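PmbA-related protein (Thermotoga maritima, PDB 1VL4) is of unsettled function but belongs to the peptidase U62 (PmbA/TldD) family, whose members may act as metallopeptidases. Local coordinates at residues L45-G50 and M134-H139; R147-P152 and M185-D190; G180-M185 and L208-I213; G196-L201 and G214-E219; A221-G226 and K390-E395. One frame throughout, in Å; residues are numbered along the deposited sequence. Where two conformers were deposited one is given.

Contact 1. Residues L45-G50 and M134-H139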
# COMPACT_ATOMS: atom_id res chain seq x y z
N LEU A 45 -6.16 2.89 17.48
CA LEU A 45 -6.23 1.63 18.10
C LEU A 45 -7.26 0.67 17.47
O LEU A 45 -8.31 1.09 16.92
CB LEU A 45 -6.45 1.78 19.59
CG LEU A 45 -7.77 2.28 20.10
CD1 LEU A 45 -8.79 1.13 20.13
CD2 LEU A 45 -7.56 2.85 21.50
N ARG A 46 -6.92 -0.61 17.56
CA ARG A 46 -7.77 -1.70 17.02
C ARG A 46 -7.95 -2.78 18.03
O ARG A 46 -6.98 -3.24 18.63
CB ARG A 46 -7.12 -2.25 15.77
CG ARG A 46 -7.87 -3.37 15.08
CD ARG A 46 -7.09 -3.86 13.85
NE ARG A 46 -6.28 -5.06 14.15
CZ ARG A 46 -5.19 -5.44 13.47
NH1 ARG A 46 -4.72 -4.71 12.46
NH2 ARG A 46 -4.55 -6.54 13.82
N LEU A 47 -9.21 -3.13 18.25
CA LEU A 47 -9.59 -4.30 19.01
C LEU A 47 -9.93 -5.42 18.02
O LEU A 47 -10.61 -5.21 17.02
CB LEU A 47 -10.83 -4.01 19.86
CG LEU A 47 -10.84 -2.72 20.67
CD1 LEU A 47 -12.08 -2.76 21.56
CD2 LEU A 47 -9.57 -2.58 21.52
N ALA A 48 -9.43 -6.59 18.33
CA ALA A 48 -9.63 -7.79 17.55
C ALA A 48 -10.42 -8.74 18.44
O ALA A 48 -9.92 -9.19 19.45
CB ALA A 48 -8.29 -8.39 17.20
N ASN A 49 -11.66 -9.03 18.08
CA ASN A 49 -12.55 -9.79 18.96
C ASN A 49 -12.51 -9.28 20.41
O ASN A 49 -12.37 -10.04 21.34
CB ASN A 49 -12.21 -11.28 18.86
CG ASN A 49 -12.42 -11.81 17.43
OD1 ASN A 49 -13.56 -11.84 16.92
ND2 ASN A 49 -11.33 -12.17 16.77
N GLY A 50 -12.59 -7.97 20.58
CA GLY A 50 -12.61 -7.40 21.92
C GLY A 50 -11.26 -7.12 22.56
O GLY A 50 -11.16 -6.26 23.43
N MET A 134 -14.14 4.52 24.45
CA MET A 134 -14.95 4.62 23.23
C MET A 134 -14.97 3.32 22.37
O MET A 134 -16.03 2.88 21.91
CB MET A 134 -14.52 5.81 22.37
CG MET A 134 -14.85 7.13 23.02
SD MET A 134 -14.34 8.61 22.06
CE MET A 134 -15.62 8.62 20.90
N ALA A 135 -13.79 2.78 22.11
CA ALA A 135 -13.65 1.54 21.35
C ALA A 135 -14.30 0.36 22.07
O ALA A 135 -15.06 -0.39 21.45
CB ALA A 135 -12.17 1.29 21.06
N LYS A 136 -14.02 0.19 23.36
CA LYS A 136 -14.67 -0.84 24.18
C LYS A 136 -16.19 -0.74 24.25
O LYS A 136 -16.90 -1.75 24.27
CB LYS A 136 -14.08 -0.88 25.60
CG LYS A 136 -12.60 -1.14 25.68
CD LYS A 136 -12.10 -1.09 27.12
CE LYS A 136 -10.69 -1.69 27.27
NZ LYS A 136 -9.99 -1.16 28.49
N LYS A 137 -16.71 0.48 24.27
CA LYS A 137 -18.12 0.68 24.26
C LYS A 137 -18.70 0.28 22.89
O LYS A 137 -19.75 -0.34 22.84
CB LYS A 137 -18.44 2.14 24.57
CG LYS A 137 -19.92 2.43 24.71
CD LYS A 137 -20.49 1.82 26.01
CE LYS A 137 -22.01 1.67 25.93
NZ LYS A 137 -22.57 0.88 27.08
N ALA A 138 -18.00 0.59 21.80
CA ALA A 138 -18.46 0.15 20.49
C ALA A 138 -18.49 -1.40 20.40
O ALA A 138 -19.47 -2.00 19.88
CB ALA A 138 -17.63 0.75 19.42
N HIS A 139 -17.48 -2.04 20.98
CA HIS A 139 -17.41 -3.49 20.99
C HIS A 139 -18.58 -4.08 21.78
O HIS A 139 -19.18 -5.08 21.35
CB HIS A 139 -16.12 -4.00 21.64
CG HIS A 139 -16.04 -5.50 21.70
ND1 HIS A 139 -16.54 -6.24 22.76
CD2 HIS A 139 -15.59 -6.40 20.80
CE1 HIS A 139 -16.38 -7.53 22.51
NE2 HIS A 139 -15.81 -7.65 21.32

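Contact 2. Residues R147-P152 and M185-D190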
# COMPACT_ATOMS: atom_id res chain seq x y z
N ARG A 147 -27.23 -13.12 18.70
CA ARG A 147 -27.07 -13.54 17.32
C ARG A 147 -25.72 -13.16 16.78
O ARG A 147 -25.29 -13.71 15.77
CB ARG A 147 -28.17 -12.92 16.47
CG ARG A 147 -29.58 -13.49 16.81
CD ARG A 147 -30.64 -12.75 16.05
NE ARG A 147 -30.87 -11.45 16.64
CZ ARG A 147 -31.91 -10.66 16.39
NH1 ARG A 147 -32.85 -11.02 15.53
NH2 ARG A 147 -31.99 -9.49 16.98
N VAL A 148 -25.06 -12.19 17.42
CA VAL A 148 -23.69 -11.83 17.04
C VAL A 148 -22.72 -12.87 17.59
O VAL A 148 -22.71 -13.14 18.81
CB VAL A 148 -23.31 -10.42 17.53
CG1 VAL A 148 -21.90 -10.08 17.14
CG2 VAL A 148 -24.27 -9.43 16.93
N VAL A 149 -21.94 -13.49 16.69
CA VAL A 149 -21.03 -14.57 17.06
C VAL A 149 -19.65 -13.99 17.33
O VAL A 149 -18.87 -14.56 18.09
CB VAL A 149 -20.95 -15.72 15.99
CG1 VAL A 149 -22.27 -16.39 15.84
CG2 VAL A 149 -20.51 -15.24 14.63
N MET A 150 -19.34 -12.88 16.70
CA MET A 150 -18.14 -12.17 17.08
C MET A 150 -18.10 -10.77 16.52
O MET A 150 -18.94 -10.33 15.70
CB MET A 150 -16.92 -12.94 16.64
CG MET A 150 -16.58 -12.84 15.19
SD MET A 150 -15.09 -13.83 14.89
CE MET A 150 -15.85 -15.31 14.21
N VAL A 151 -17.06 -10.05 16.96
CA VAL A 151 -16.84 -8.67 16.55
C VAL A 151 -15.38 -8.56 16.12
O VAL A 151 -14.50 -8.26 16.93
CB VAL A 151 -17.24 -7.70 17.68
CG1 VAL A 151 -17.14 -6.28 17.20
CG2 VAL A 151 -18.65 -8.00 18.17
N PRO A 152 -15.10 -8.85 14.85
CA PRO A 152 -13.70 -9.10 14.52
C PRO A 152 -12.85 -7.84 14.62
O PRO A 152 -11.65 -7.92 14.85
CB PRO A 152 -13.78 -9.57 13.06
CG PRO A 152 -15.25 -9.92 12.83
CD PRO A 152 -15.99 -9.01 13.69
N MET A 185 -17.10 -3.75 13.13
CA MET A 185 -17.59 -4.81 12.23
C MET A 185 -18.03 -6.01 13.07
O MET A 185 -17.27 -6.48 13.94
CB MET A 185 -16.52 -5.23 11.20
CG MET A 185 -17.09 -6.15 10.09
SD MET A 185 -15.98 -7.51 9.72
CE MET A 185 -17.08 -8.89 9.43
N ALA A 186 -19.24 -6.51 12.79
CA ALA A 186 -19.78 -7.64 13.50
C ALA A 186 -20.09 -8.81 12.56
O ALA A 186 -20.30 -8.62 11.37
CB ALA A 186 -20.99 -7.22 14.29
N ILE A 187 -20.03 -10.02 13.08
CA ILE A 187 -20.45 -11.25 12.35
C ILE A 187 -21.63 -11.92 13.05
O ILE A 187 -21.54 -12.24 14.24
CB ILE A 187 -19.29 -12.26 12.22
CG1 ILE A 187 -18.15 -11.60 11.42
CG2 ILE A 187 -19.77 -13.58 11.56
CD1 ILE A 187 -16.94 -12.43 11.24
N ALA A 188 -22.73 -12.15 12.28
CA ALA A 188 -23.96 -12.79 12.77
C ALA A 188 -24.02 -14.28 12.35
O ALA A 188 -23.49 -14.69 11.32
CB ALA A 188 -25.17 -12.04 12.24
N ARG A 189 -24.62 -15.09 13.22
CA ARG A 189 -24.74 -16.51 13.00
C ARG A 189 -25.73 -16.84 11.89
O ARG A 189 -26.87 -16.41 11.94
CB ARG A 189 -25.19 -17.16 14.29
CG ARG A 189 -25.36 -18.66 14.19
CD ARG A 189 -25.89 -19.22 15.47
NE ARG A 189 -24.91 -19.22 16.53
CZ ARG A 189 -24.81 -18.27 17.47
NH1 ARG A 189 -25.67 -17.24 17.56
NH2 ARG A 189 -23.86 -18.37 18.36
N ASP A 190 -25.30 -17.61 10.88
CA ASP A 190 -26.18 -18.07 9.81
C ASP A 190 -25.54 -19.26 9.06
O ASP A 190 -24.36 -19.55 9.26
CB ASP A 190 -26.49 -16.89 8.86
CG ASP A 190 -27.69 -17.12 7.97
OD1 ASP A 190 -28.50 -18.01 8.27
OD2 ASP A 190 -27.81 -16.40 6.95

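Contact 3. Residues G180-M185 and L208-I213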
# COMPACT_ATOMS: atom_id res chain seq x y z
N GLY A 180 -11.46 12.52 13.60
CA GLY A 180 -11.39 11.13 14.06
C GLY A 180 -12.49 10.31 13.44
O GLY A 180 -13.38 10.84 12.76
N PHE A 181 -12.46 9.03 13.77
CA PHE A 181 -13.17 7.92 13.08
C PHE A 181 -13.31 6.83 14.12
O PHE A 181 -12.38 6.58 14.93
CB PHE A 181 -12.26 7.54 11.89
CG PHE A 181 -12.51 6.23 11.23
CD1 PHE A 181 -13.40 6.16 10.14
CD2 PHE A 181 -11.75 5.10 11.56
CE1 PHE A 181 -13.58 4.92 9.43
CE2 PHE A 181 -11.91 3.89 10.89
CZ PHE A 181 -12.83 3.80 9.78
N LEU A 182 -14.48 6.19 14.16
CA LEU A 182 -14.70 5.02 14.93
C LEU A 182 -15.49 4.07 14.05
O LEU A 182 -16.48 4.49 13.44
CB LEU A 182 -15.48 5.33 16.19
CG LEU A 182 -15.69 4.24 17.24
CD1 LEU A 182 -14.41 3.54 17.69
CD2 LEU A 182 -16.44 4.81 18.46
N PHE A 183 -15.05 2.82 14.01
CA PHE A 183 -15.54 1.80 13.08
C PHE A 183 -15.74 0.53 13.88
O PHE A 183 -14.98 0.20 14.80
CB PHE A 183 -14.54 1.56 11.92
CG PHE A 183 -14.78 0.26 11.10
CD1 PHE A 183 -15.63 0.27 9.98
CD2 PHE A 183 -14.15 -0.93 11.42
CE1 PHE A 183 -15.85 -0.83 9.24
CE2 PHE A 183 -14.39 -2.06 10.69
CZ PHE A 183 -15.23 -2.01 9.57
N ALA A 184 -16.77 -0.22 13.52
CA ALA A 184 -16.99 -1.54 14.09
C ALA A 184 -17.51 -2.49 13.02
O ALA A 184 -18.27 -2.08 12.12
CB ALA A 184 -17.97 -1.45 15.23
N MET A 185 -17.10 -3.75 13.13
CA MET A 185 -17.59 -4.81 12.23
C MET A 185 -18.03 -6.01 13.07
O MET A 185 -17.27 -6.48 13.94
CB MET A 185 -16.52 -5.23 11.20
CG MET A 185 -17.09 -6.15 10.09
SD MET A 185 -15.98 -7.51 9.72
CE MET A 185 -17.08 -8.89 9.43
N LEU A 208 -19.11 11.33 17.86
CA LEU A 208 -18.99 9.90 17.73
C LEU A 208 -19.91 9.32 18.77
O LEU A 208 -19.86 9.72 19.91
CB LEU A 208 -17.56 9.40 17.99
CG LEU A 208 -16.52 9.88 16.95
CD1 LEU A 208 -15.12 9.43 17.30
CD2 LEU A 208 -16.83 9.49 15.53
N ASN A 209 -20.73 8.36 18.36
CA ASN A 209 -21.60 7.64 19.31
C ASN A 209 -21.21 6.18 19.25
O ASN A 209 -21.67 5.47 18.38
CB ASN A 209 -23.06 7.86 18.88
CG ASN A 209 -24.06 7.31 19.87
OD1 ASN A 209 -23.74 6.48 20.72
ND2 ASN A 209 -25.29 7.78 19.76
N PRO A 210 -20.32 5.74 20.14
CA PRO A 210 -19.80 4.39 20.26
C PRO A 210 -20.88 3.31 20.32
O PRO A 210 -20.84 2.34 19.57
CB PRO A 210 -19.06 4.45 21.59
CG PRO A 210 -18.54 5.77 21.57
CD PRO A 210 -19.67 6.61 21.12
N GLU A 211 -21.85 3.54 21.18
CA GLU A 211 -22.96 2.65 21.36
C GLU A 211 -23.76 2.52 20.05
O GLU A 211 -24.10 1.42 19.63
CB GLU A 211 -23.82 3.15 22.54
CG GLU A 211 -25.13 2.34 22.82
N GLU A 212 -24.07 3.62 19.40
CA GLU A 212 -24.82 3.51 18.15
C GLU A 212 -24.03 2.83 17.03
O GLU A 212 -24.60 2.11 16.19
CB GLU A 212 -25.30 4.88 17.69
CG GLU A 212 -26.02 4.87 16.34
CD GLU A 212 -27.28 3.95 16.34
OE1 GLU A 212 -27.81 3.60 17.42
OE2 GLU A 212 -27.74 3.59 15.25
N ILE A 213 -22.73 3.08 16.99
CA ILE A 213 -21.89 2.51 15.95
C ILE A 213 -21.83 0.98 16.08
O ILE A 213 -21.89 0.27 15.08
CB ILE A 213 -20.44 3.11 15.96
CG1 ILE A 213 -20.47 4.55 15.44
CG2 ILE A 213 -19.50 2.26 15.09
CD1 ILE A 213 -19.23 5.38 15.79

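Contact 4. Residues G196-L201 and G214-E219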
# COMPACT_ATOMS: atom_id res chain seq x y z
N GLY A 196 -21.49 -7.40 8.93
CA GLY A 196 -22.05 -6.07 8.95
C GLY A 196 -20.97 -5.14 9.49
O GLY A 196 -20.08 -5.59 10.23
N SER A 197 -21.01 -3.89 9.08
CA SER A 197 -20.13 -2.88 9.66
C SER A 197 -20.75 -1.50 9.62
O SER A 197 -21.77 -1.26 8.92
CB SER A 197 -18.77 -2.89 8.97
OG SER A 197 -18.78 -2.39 7.64
N TRP A 198 -20.19 -0.60 10.42
CA TRP A 198 -20.62 0.78 10.40
C TRP A 198 -19.46 1.65 10.89
O TRP A 198 -18.67 1.20 11.71
CB TRP A 198 -21.86 0.97 11.30
CG TRP A 198 -22.59 2.24 11.04
CD1 TRP A 198 -22.54 3.37 11.77
CD2 TRP A 198 -23.41 2.52 9.91
NE1 TRP A 198 -23.28 4.36 11.16
CE2 TRP A 198 -23.85 3.85 10.03
CE3 TRP A 198 -23.85 1.76 8.82
CZ2 TRP A 198 -24.69 4.44 9.11
CZ3 TRP A 198 -24.70 2.35 7.90
CH2 TRP A 198 -25.11 3.67 8.06
N TYR A 199 -19.39 2.89 10.41
CA TYR A 199 -18.41 3.87 10.88
C TYR A 199 -19.07 5.24 10.97
O TYR A 199 -20.10 5.53 10.30
CB TYR A 199 -17.19 3.97 9.93
CG TYR A 199 -17.52 4.48 8.55
CD1 TYR A 199 -17.52 5.85 8.25
CD2 TYR A 199 -17.87 3.60 7.56
CE1 TYR A 199 -17.90 6.29 6.94
CE2 TYR A 199 -18.24 4.03 6.29
CZ TYR A 199 -18.26 5.36 5.99
OH TYR A 199 -18.63 5.69 4.71
N GLU A 200 -18.47 6.08 11.80
CA GLU A 200 -18.78 7.52 11.79
C GLU A 200 -17.43 8.28 11.66
O GLU A 200 -16.41 7.86 12.20
CB GLU A 200 -19.54 7.93 13.06
CG GLU A 200 -21.08 7.63 13.08
CD GLU A 200 -21.77 7.67 14.50
OE1 GLU A 200 -21.21 8.25 15.49
OE2 GLU A 200 -22.91 7.12 14.59
N LEU A 201 -17.44 9.35 10.86
CA LEU A 201 -16.33 10.35 10.79
C LEU A 201 -16.78 11.57 11.57
O LEU A 201 -17.97 11.90 11.56
CB LEU A 201 -16.04 10.69 9.34
CG LEU A 201 -15.26 9.59 8.65
CD1 LEU A 201 -15.59 9.55 7.16
CD2 LEU A 201 -13.76 9.78 8.87
N GLY A 214 -21.62 0.50 17.30
CA GLY A 214 -21.60 -0.94 17.56
C GLY A 214 -22.96 -1.57 17.29
O GLY A 214 -23.04 -2.62 16.66
N LYS A 215 -24.01 -0.90 17.74
CA LYS A 215 -25.41 -1.35 17.52
C LYS A 215 -25.73 -1.46 16.00
O LYS A 215 -26.20 -2.50 15.54
CB LYS A 215 -26.36 -0.37 18.20
CG LYS A 215 -27.83 -0.79 18.22
CD LYS A 215 -28.76 0.37 18.56
CE LYS A 215 -30.17 -0.11 18.96
NZ LYS A 215 -31.20 0.96 18.73
N ARG A 216 -25.44 -0.41 15.22
CA ARG A 216 -25.54 -0.52 13.75
C ARG A 216 -24.74 -1.63 13.07
O ARG A 216 -25.24 -2.24 12.15
CB ARG A 216 -25.28 0.80 13.05
CG ARG A 216 -26.25 1.82 13.52
CD ARG A 216 -26.74 2.80 12.49
NE ARG A 216 -26.37 4.17 12.80
CZ ARG A 216 -26.99 5.25 12.34
NH1 ARG A 216 -28.04 5.14 11.52
NH2 ARG A 216 -26.56 6.46 12.67
N ALA A 217 -23.50 -1.87 13.48
CA ALA A 217 -22.72 -2.93 12.92
C ALA A 217 -23.43 -4.29 13.12
O ALA A 217 -23.51 -5.11 12.19
CB ALA A 217 -21.34 -2.92 13.54
N ALA A 218 -23.98 -4.51 14.32
CA ALA A 218 -24.72 -5.74 14.65
C ALA A 218 -26.01 -5.83 13.81
O ALA A 218 -26.23 -6.81 13.13
CB ALA A 218 -25.06 -5.75 16.11
N GLU A 219 -26.82 -4.78 13.86
CA GLU A 219 -28.05 -4.66 13.03
C GLU A 219 -27.78 -4.96 11.56
O GLU A 219 -28.53 -5.68 10.93
CB GLU A 219 -28.67 -3.27 13.18
CG GLU A 219 -29.31 -3.04 14.56
CD GLU A 219 -29.68 -1.56 14.86
OE1 GLU A 219 -29.19 -0.63 14.17
OE2 GLU A 219 -30.45 -1.34 15.82

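Contact 5. Residues A221-G226 and K390-E395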
# COMPACT_ATOMS: atom_id res chain seq x y z
N ALA A 221 -25.29 -6.87 10.27
CA ALA A 221 -25.04 -8.29 10.15
C ALA A 221 -26.30 -9.15 10.32
O ALA A 221 -26.52 -10.10 9.57
CB ALA A 221 -23.97 -8.71 11.18
N ILE A 222 -27.10 -8.82 11.32
CA ILE A 222 -28.27 -9.61 11.68
C ILE A 222 -29.33 -9.59 10.58
O ILE A 222 -30.03 -10.58 10.34
CB ILE A 222 -28.87 -9.09 13.00
CG1 ILE A 222 -28.06 -9.59 14.19
CG2 ILE A 222 -30.33 -9.54 13.19
CD1 ILE A 222 -28.24 -8.76 15.46
N SER A 223 -29.47 -8.43 9.94
CA SER A 223 -30.47 -8.24 8.90
C SER A 223 -30.24 -9.13 7.68
O SER A 223 -31.17 -9.37 6.90
CB SER A 223 -30.54 -6.78 8.50
OG SER A 223 -29.40 -6.39 7.80
N LEU A 224 -29.00 -9.62 7.52
CA LEU A 224 -28.66 -10.53 6.43
C LEU A 224 -28.91 -12.00 6.78
O LEU A 224 -28.72 -12.88 5.94
CB LEU A 224 -27.21 -10.33 5.98
CG LEU A 224 -26.91 -8.96 5.41
CD1 LEU A 224 -25.41 -8.84 5.22
CD2 LEU A 224 -27.67 -8.71 4.12
N ILE A 225 -29.32 -12.27 8.01
CA ILE A 225 -29.62 -13.66 8.37
C ILE A 225 -30.82 -14.09 7.57
O ILE A 225 -31.81 -13.35 7.51
CB ILE A 225 -29.92 -13.81 9.86
CG1 ILE A 225 -28.66 -13.45 10.69
CG2 ILE A 225 -30.45 -15.22 10.17
CD1 ILE A 225 -28.96 -13.39 12.17
N GLY A 226 -30.73 -15.29 6.97
CA GLY A 226 -31.75 -15.82 6.07
C GLY A 226 -31.64 -15.30 4.65
O GLY A 226 -32.60 -15.37 3.88
N LYS A 390 -23.44 -6.68 -1.34
CA LYS A 390 -24.39 -7.13 -0.31
C LYS A 390 -25.67 -6.30 -0.47
O LYS A 390 -25.60 -5.12 -0.79
CB LYS A 390 -23.83 -6.82 1.09
CG LYS A 390 -22.78 -7.82 1.64
CD LYS A 390 -22.09 -7.21 2.86
CE LYS A 390 -21.60 -8.26 3.84
NZ LYS A 390 -20.37 -8.98 3.35
N GLY A 391 -26.81 -6.91 -0.20
CA GLY A 391 -28.07 -6.21 -0.28
C GLY A 391 -29.26 -7.09 0.10
O GLY A 391 -29.11 -8.12 0.77
N TYR A 392 -30.45 -6.66 -0.38
CA TYR A 392 -31.74 -7.19 0.03
C TYR A 392 -32.65 -7.25 -1.19
O TYR A 392 -32.44 -6.50 -2.15
CB TYR A 392 -32.36 -6.24 1.08
CG TYR A 392 -31.50 -6.10 2.30
CD1 TYR A 392 -30.41 -5.24 2.29
CD2 TYR A 392 -31.71 -6.88 3.45
CE1 TYR A 392 -29.56 -5.14 3.38
CE2 TYR A 392 -30.86 -6.76 4.58
CZ TYR A 392 -29.79 -5.89 4.53
OH TYR A 392 -28.91 -5.73 5.59
N TRP A 393 -33.67 -8.11 -1.12
CA TRP A 393 -34.77 -8.16 -2.07
C TRP A 393 -35.94 -7.36 -1.47
O TRP A 393 -36.23 -7.47 -0.27
CB TRP A 393 -35.20 -9.61 -2.35
CG TRP A 393 -36.34 -9.67 -3.32
CD1 TRP A 393 -37.64 -10.00 -3.05
CD2 TRP A 393 -36.29 -9.31 -4.71
NE1 TRP A 393 -38.39 -9.90 -4.20
CE2 TRP A 393 -37.59 -9.45 -5.22
CE3 TRP A 393 -35.28 -8.87 -5.56
CZ2 TRP A 393 -37.89 -9.20 -6.56
CZ3 TRP A 393 -35.59 -8.61 -6.88
CH2 TRP A 393 -36.87 -8.78 -7.36
N VAL A 394 -36.59 -6.55 -2.30
CA VAL A 394 -37.72 -5.75 -1.89
C VAL A 394 -38.91 -6.21 -2.70
O VAL A 394 -38.82 -6.37 -3.90
CB VAL A 394 -37.45 -4.26 -2.18
CG1 VAL A 394 -38.67 -3.39 -1.87
CG2 VAL A 394 -36.23 -3.79 -1.41
N GLU A 395 -40.02 -6.47 -2.04
CA GLU A 395 -41.31 -6.59 -2.72
C GLU A 395 -42.36 -5.78 -1.98
O GLU A 395 -42.36 -5.69 -0.75
CB GLU A 395 -41.75 -8.05 -2.92
CG GLU A 395 -41.05 -9.05 -2.05
CD GLU A 395 -41.45 -10.48 -2.36
OE1 GLU A 395 -41.93 -10.75 -3.50
OE2 GLU A 395 -41.27 -11.35 -1.46

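Contact 1. Residues L45-G50 and M134-H139
H139 turns one face of its imidazole to G50, whose CA lies 3.5 Å from the centroid of the ring and 27° off the ring normal. That geometry is a CH-pi contact over the face, displaced from the middle toward CD2 and NE2. Chi1 of H139 sets CG anti to the backbone N (178°) on the flank of the helix that faces the turn, and chi2 (-89°) turns the ring face to G50. G50 fits because it carries no side chain: a CB here would come 2.9 Å from H139 NE2, and the positive phi would also press it against the preceding carbonyl. These side chains join the helix 128-143 to the strand 32-48 of the six-stranded antiparallel sheet, with short-segment axes 9.4 Å apart. A135 and H139 also touch the adjacent strand, at V154 and V151. One helical turn before the histidine, A135 CB meets two leucines. L45 CD1 approaches that methyl to 3.5 Å, while L47 CD1 stands 4.1 Å from A135 CB. The same L47 CD1 reaches on along the helix to H139 CB at 4.2 Å, so one methyl touches both the alanine and the CB of the histidine.

Contact 2. Residues R147-P152 and M185-D190
I187 and P152 meet because the isoleucine holds CG1 anti to its carbonyl carbon (chi1 -61°) and then extends CD1 through a chi2 of 178°. CD1 arrives 3.4 Å from P152 CG, tighter than usual van der Waals contact. The I187 and M150 side chains lie side by side, pointing the same way, with I187 CD1 4.0 Å from M150 CG. R189 has CG anti to the backbone N (180°), and its chain bends further out, at chi3. V149 CG1 sits over the centre of the guanidinium, 3.5 Å above its plane, and the R189 NH1 is bonded to the carbonyl of E146. Between these side chains the antiparallel strands 148-167 and 172-188, the two arms of a hairpin, break their regular pairing. V149 N donates to I187 O at 2.8 Å, and M150 N adds a weak bond of 3.4 Å to the same oxygen. With both residues facing I187, this is a classic beta bulge. I187 N returns a bond to M150 O at 2.9 Å, and R189 N closes on R147 O at 3.0 Å. One carbonyl oxygen therefore serves two amides unequally, so the extra residue is absorbed without leaving either N-H of the bulge without an acceptor.

Contact 3. Residues G180-M185 and L208-I213
I213 forms the tight part of this contact, laying its two branches along the strand. CD1 comes 3.8 Å from L182 CB and 3.7 Å from L182 O, while CG2 rests 4.0 Å from A184 CB. Chi1 of -72° places CG1 anti to the carbonyl carbon and leaves CG2 anti to the backbone N, and chi2 of 162° carries CD1 on to L182. L182, with CG anti to its own backbone N (-173°), carries CD2 to the first turn of the helix, where it meets P210 CG at 3.9 Å, the two side chains crossing at about a right angle. An alanine in place of I213 would probably open a gap beside L182 and A184, because the atoms that touch both would be gone. Packing is slacker at L208, whose CD1 stands 4.3 Å from L182 CB. The solvent side begins at N209, an exposed residue whose CB points away from the strand. Its OD1 instead accepts E212 N at 3.2 Å, with the donor above the carbonyl plane, and so N-caps the helix. F181 and F183 direct their CB atoms away from the helix, to the other side of the sheet. The strand itself is hydrogen-bonded to the strands 148-167 and 194-202, and the helix 210-223 lies beside the helix 128-143: M134 touches P210 and, in the loop just before, L208.

Contact 4. Residues G196-L201 and G214-E219
The chain of R216 passes over one face of the W198 indole. The tryptophan holds CG anti to its backbone N (chi1 -164°), which places CG on the helix side. R216 begins with CG anti to its carbonyl carbon and bends at chi2 and chi3, so that successive parts of the chain pass over the same indole face. R216 CB makes a CH-pi contact, 4.0 Å from the centroid of the five-membered ring. Farther out, R216 NE lies 3.5 Å from W198 NE1, and W198 CZ2 lies beneath the centre of the guanidinium. Ring and guanidinium planes are 25° apart, a shallow tilt that lets the two flat groups overlap. The contact packs the helix 210-223 back against the strand 194-202 that precedes it, an outermost strand of the six-stranded antiparallel sheet; the short-segment axes run roughly antiparallel and approach to 5.8 Å. Close packing is possible where residues are small: A217 CB sits 4.1 Å from S197 CA, and G196 CA is 3.7 Å from A217 O, where a CB on the glycine would collide with that oxygen. The guanidinium edge faces E200, with OE2 4.2 Å from R216 NH2, beyond salt-bridge range and with the carboxylate plane turned 86° from the guanidinium. The firmer polar partners of these two lie elsewhere: R216 NE forms a salt bridge with E212, and E200 OE1 accepts the backbone N of N209. W198 also has a cation-pi interaction with K427.

Contact 5. Residues A221-G226 and K390-E395
The phenol ring of Y392 has S223 OG at its edge, in the ring plane, and L224 CD2 approaching obliquely. L224 CD2 is 3.6 Å from Y392 CZ, and the leucine and tyrosine side chains cross at about a right angle. At the tip of the phenol, S223 OG and Y392 OH are modelled 2.4 Å apart as a hydrogen bond in which either could be the donor. So short a value is doubtful, since the serine was deposited in two conformers and one is used here. S223 OG also bonds to the carbonyl of E220. L224 has CG anti to its carbonyl carbon (chi1 -63°); beyond it, CD2 faces Y392 and, at 3.7 Å, G391 O, while CD1 stands 4.1 Å from K390 CE. K390 bends at chi4 and gives its NZ to S195 OG. An alanine in place of L224 would probably lose the methyl contacts with Y392 and K390 and open a gap between residues 221-226 and the strand. The contact joins residues 221-226, on the C-terminal side of the helix 210-223 and in the central domain region, to the strand 384-395 of the C-terminal domain region. There Y392 also packs on T369 of the strand 365-372 and on I399 of the strand 398-404, while G226 is bonded through its N to D190.

In the fold
Contacts 1 to 4 all reach the six-stranded antiparallel sheet, and contacts 3, 4 and 5 share the helix 210-223. Contacts 3 and 4 are the closest pair, with centres about 7 Å apart, and are tied by the backbone pairing of A184 with W198. Contact 1 lies about 9 Å from contact 3 between centres, where A138 CB packs on P210 O. Contacts 2 and 4, with centres about 12 Å apart, meet through the backbone of A186 and G196 and where V148 CG2 touches A218 CB. Contact 2 touches contact 5 where A188 CB packs on A221 O, their centres about 15 Å apart. Contact 5 alone passes from the sheet-and-helix region to the C-terminal domain region; its centre and that of contact 1 are about 26 Å apart.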